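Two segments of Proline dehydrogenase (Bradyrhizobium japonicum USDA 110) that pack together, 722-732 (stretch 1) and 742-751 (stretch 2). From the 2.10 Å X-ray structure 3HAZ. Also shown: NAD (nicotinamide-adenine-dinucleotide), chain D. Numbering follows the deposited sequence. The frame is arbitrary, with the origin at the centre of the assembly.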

# COMPACT_ATOMS: atom_id res chain seq x y z
N LEU A 722 48.15 18.65 -23.38
CA LEU A 722 47.30 18.19 -22.29
C LEU A 722 47.03 16.69 -22.39
O LEU A 722 47.18 15.97 -21.41
N THR A 723 46.64 16.22 -23.57
CA THR A 723 46.30 14.81 -23.74
C THR A 723 47.51 13.89 -23.63
O THR A 723 47.38 12.70 -23.34
N ALA A 724 48.70 14.43 -23.86
CA ALA A 724 49.91 13.63 -23.82
C ALA A 724 50.48 13.53 -22.41
O ALA A 724 51.30 12.66 -22.12
N HIS A 725 50.04 14.42 -21.52
CA HIS A 725 50.53 14.44 -20.14
C HIS A 725 50.32 13.10 -19.44
O HIS A 725 49.21 12.57 -19.42
N PRO A 726 51.39 12.54 -18.86
CA PRO A 726 51.37 11.21 -18.22
C PRO A 726 50.44 11.09 -17.00
O PRO A 726 50.06 9.97 -16.65
N ASP A 727 50.10 12.21 -16.37
CA ASP A 727 49.34 12.17 -15.12
C ASP A 727 47.83 12.30 -15.25
O ASP A 727 47.11 12.31 -14.25
N ILE A 728 47.32 12.41 -16.47
CA ILE A 728 45.88 12.59 -16.63
C ILE A 728 45.12 11.26 -16.56
O ILE A 728 45.66 10.22 -16.93
N ALA A 729 43.88 11.31 -16.08
CA ALA A 729 43.10 10.11 -15.81
C ALA A 729 42.04 9.82 -16.88
O ALA A 729 41.33 8.82 -16.82
N GLY A 730 41.93 10.71 -17.86
CA GLY A 730 40.94 10.52 -18.90
C GLY A 730 40.73 11.77 -19.72
O GLY A 730 41.14 12.87 -19.32
N VAL A 731 40.08 11.59 -20.86
CA VAL A 731 39.83 12.67 -21.80
C VAL A 731 38.38 12.65 -22.30
O VAL A 731 37.89 11.62 -22.77
N VAL A 732 37.71 13.78 -22.18
CA VAL A 732 36.38 13.95 -22.76
C VAL A 732 36.51 14.96 -23.90
O VAL A 732 36.91 16.11 -23.69
N SER A 742 43.73 11.03 -33.36
CA SER A 742 45.04 11.52 -32.97
C SER A 742 45.19 11.49 -31.45
O SER A 742 46.22 11.05 -30.92
N ILE A 743 44.16 11.95 -30.74
CA ILE A 743 44.15 11.90 -29.28
C ILE A 743 44.23 10.46 -28.80
O ILE A 743 45.02 10.14 -27.91
N ASN A 744 43.41 9.60 -29.39
CA ASN A 744 43.39 8.19 -29.02
C ASN A 744 44.77 7.55 -29.17
O ASN A 744 45.20 6.78 -28.31
N ARG A 745 45.46 7.87 -30.26
CA ARG A 745 46.80 7.34 -30.49
C ARG A 745 47.79 7.84 -29.45
O ARG A 745 48.59 7.07 -28.94
N ALA A 746 47.73 9.13 -29.13
CA ALA A 746 48.61 9.70 -28.11
C ALA A 746 48.37 9.03 -26.76
O ALA A 746 49.32 8.76 -26.02
N LEU A 747 47.11 8.74 -26.43
CA LEU A 747 46.81 8.04 -25.19
C LEU A 747 47.37 6.61 -25.21
O LEU A 747 48.03 6.18 -24.28
N ALA A 748 47.10 5.89 -26.29
CA ALA A 748 47.51 4.49 -26.39
C ALA A 748 49.03 4.34 -26.38
O ALA A 748 49.55 3.30 -26.00
N ALA A 749 49.73 5.39 -26.81
CA ALA A 749 51.19 5.37 -26.86
C ALA A 749 51.82 5.29 -25.46
O ALA A 749 52.86 4.67 -25.28
N LYS A 750 51.19 5.92 -24.48
CA LYS A 750 51.75 5.99 -23.14
C LYS A 750 51.96 4.60 -22.54
O LYS A 750 51.26 3.65 -22.92
N ASP A 751 52.90 4.49 -21.61
CA ASP A 751 53.14 3.24 -20.90
C ASP A 751 52.29 3.12 -19.65
O ASP A 751 52.23 2.07 -19.02

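The helix of stretch 2 packs against the end of a helix, a turn and a strand in stretch 1, and the contacts of stretch 2 run from apolar on the helix to polar at Lys750. Ser742 lies out of reach of stretch 1; its side chain (chi1 t) places OG 3.8 Å from N6A of the NAD adenine. Ile743, with chi1 m and chi2 t, is the first to engage. Its CA-to-CB bond points sideways; CG1 lies 4.0 Å from CG2 of Thr723 (chi1 p) and 3.6 Å from C2A of NAD, while CG2 meets Val731 CG1 (chi1 t) at 4.2 Å. Asn744 and Arg745 are out of reach. One turn on from Ser742, Ala746 points toward stretch 1, its small side chain coming no nearer than 4.6 Å. Leu747 (m, t) leaves its backbone sideways, but its end comes nearer: CD1 lies 4.1 Å from Val731 CG2, and CD2 lies 4.1 Å from Ile728 CD1. Beyond the helix, Lys750 points toward stretch 1 in an extended m, t, t, t conformation. This carries NZ to two carbonyl oxygens, donating hydrogen bonds of 2.8 Å to Thr723 O and 2.8 Å to His725 O. A water accepts a third from Lys750 NZ at 2.8 Å and donates a weak one to Ile728 O at 3.4 Å.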

# COMPACT_ATOMS: atom_id res chain seq x y z
CB LEU A 722 45.97 18.95 -22.28
CG LEU A 722 46.04 20.46 -22.02
CD1 LEU A 722 44.65 21.07 -21.96
CD2 LEU A 722 46.81 20.75 -20.75
CB THR A 723 45.57 14.54 -25.08
OG1 THR A 723 46.42 14.90 -26.18
CG2 THR A 723 44.28 15.34 -25.16
CB ALA A 724 50.95 14.17 -24.80
CB HIS A 725 49.87 15.56 -19.34
CG HIS A 725 50.62 15.93 -18.10
ND1 HIS A 725 50.68 15.11 -17.00
CD2 HIS A 725 51.33 17.04 -17.79
CE1 HIS A 725 51.40 15.70 -16.06
NE2 HIS A 725 51.81 16.87 -16.52
CB PRO A 726 52.83 11.02 -17.78
CG PRO A 726 53.39 12.41 -17.71
CD PRO A 726 52.76 13.08 -18.90
CB ASP A 727 49.84 13.25 -14.15
CG ASP A 727 51.25 12.99 -13.66
OD1 ASP A 727 51.72 11.84 -13.79
OD2 ASP A 727 51.86 13.95 -13.15
CB ILE A 728 45.54 13.35 -17.91
CG1 ILE A 728 46.00 12.57 -19.13
CG2 ILE A 728 46.17 14.75 -17.87
CD1 ILE A 728 45.13 12.76 -20.35
CB ALA A 729 42.44 10.21 -14.45
CB VAL A 731 40.80 12.60 -22.99
CG1 VAL A 731 40.43 13.62 -24.06
CG2 VAL A 731 42.25 12.80 -22.52
CB VAL A 732 35.34 14.39 -21.70
CG1 VAL A 732 35.80 15.65 -20.99
CG2 VAL A 732 33.95 14.58 -22.33
CB SER A 742 45.25 12.94 -33.51
OG SER A 742 46.32 13.58 -32.84
CB ILE A 743 42.89 12.56 -28.70
CG1 ILE A 743 43.02 14.09 -28.75
CG2 ILE A 743 42.65 12.09 -27.27
CD1 ILE A 743 41.70 14.82 -28.60
CB ASN A 744 42.35 7.43 -29.85
CG ASN A 744 41.99 6.09 -29.25
OD1 ASN A 744 42.02 5.92 -28.03
ND2 ASN A 744 41.65 5.13 -30.10
CB ARG A 745 47.29 7.66 -31.90
CG ARG A 745 46.71 6.72 -32.96
CD ARG A 745 46.66 7.35 -34.34
NE ARG A 745 45.73 6.62 -35.20
CZ ARG A 745 45.32 7.03 -36.40
NH1 ARG A 745 44.47 6.30 -37.10
NH2 ARG A 745 45.77 8.18 -36.89
CB ALA A 746 48.43 11.21 -28.01
CB LEU A 747 45.30 8.02 -24.92
CG LEU A 747 44.66 9.37 -24.56
CD1 LEU A 747 43.14 9.26 -24.47
CD2 LEU A 747 45.24 9.88 -23.25
CB ALA A 748 46.93 3.85 -27.63
CB ALA A 749 51.71 6.60 -27.61
CB LYS A 750 50.85 6.81 -22.22
CG LYS A 750 50.43 8.15 -22.81
CD LYS A 750 49.31 8.77 -22.00
CE LYS A 750 49.18 10.26 -22.27
NZ LYS A 750 48.14 10.89 -21.40
CB ASP A 751 54.62 3.11 -20.53
CG ASP A 751 55.49 2.76 -21.72
OD1 ASP A 751 54.96 2.21 -22.70
OD2 ASP A 751 56.71 3.05 -21.66
PA NAD D . 38.15 19.99 -34.17
O1A NAD D . 38.59 18.42 -34.33
O2A NAD D . 38.67 20.77 -35.31
O5B NAD D . 38.81 20.56 -32.75
C5B NAD D . 37.98 20.70 -31.61
C4B NAD D . 38.80 20.83 -30.32
O4B NAD D . 39.97 19.92 -30.23
C3B NAD D . 39.46 22.24 -30.08
O3B NAD D . 39.31 22.88 -28.84
C2B NAD D . 40.85 22.03 -30.68
O2B NAD D . 41.81 23.06 -30.61
C1B NAD D . 41.16 20.70 -30.15
N9A NAD D . 42.24 20.06 -30.91
C8A NAD D . 42.58 20.27 -32.21
N7A NAD D . 43.68 19.42 -32.52
C5A NAD D . 43.99 18.67 -31.36
C6A NAD D . 44.96 17.71 -31.11
N6A NAD D . 45.88 17.31 -32.17
N1A NAD D . 45.05 17.13 -29.88
C2A NAD D . 44.17 17.51 -28.88
N3A NAD D . 43.22 18.46 -29.13
C4A NAD D . 43.13 19.04 -30.37
O3 NAD D . 36.48 20.13 -34.05
PN NAD D . 35.76 21.62 -34.28
O1N NAD D . 36.30 22.28 -35.71
O2N NAD D . 36.08 22.51 -33.16
O5D NAD D . 34.10 21.44 -34.36
C5D NAD D . 33.52 20.81 -35.50
C4D NAD D . 33.42 19.28 -35.35
O4D NAD D . 33.03 18.76 -34.00
C3D NAD D . 32.54 18.43 -36.36
O3D NAD D . 33.14 17.41 -37.12
C2D NAD D . 31.35 18.07 -35.44
O2D NAD D . 30.29 17.25 -35.90
C1D NAD D . 32.04 17.77 -34.17
N1N NAD D . 31.06 17.87 -33.08
C2N NAD D . 30.39 16.71 -32.65
C3N NAD D . 29.41 16.81 -31.58
C7N NAD D . 28.68 15.54 -31.10
O7N NAD D . 28.05 15.58 -30.11
N7N NAD D . 28.88 14.28 -31.79
C4N NAD D . 29.12 18.12 -30.95
C5N NAD D . 29.79 19.27 -31.37
C6N NAD D . 30.79 19.18 -32.46
O HOH W 1 46.59 9.06 -19.98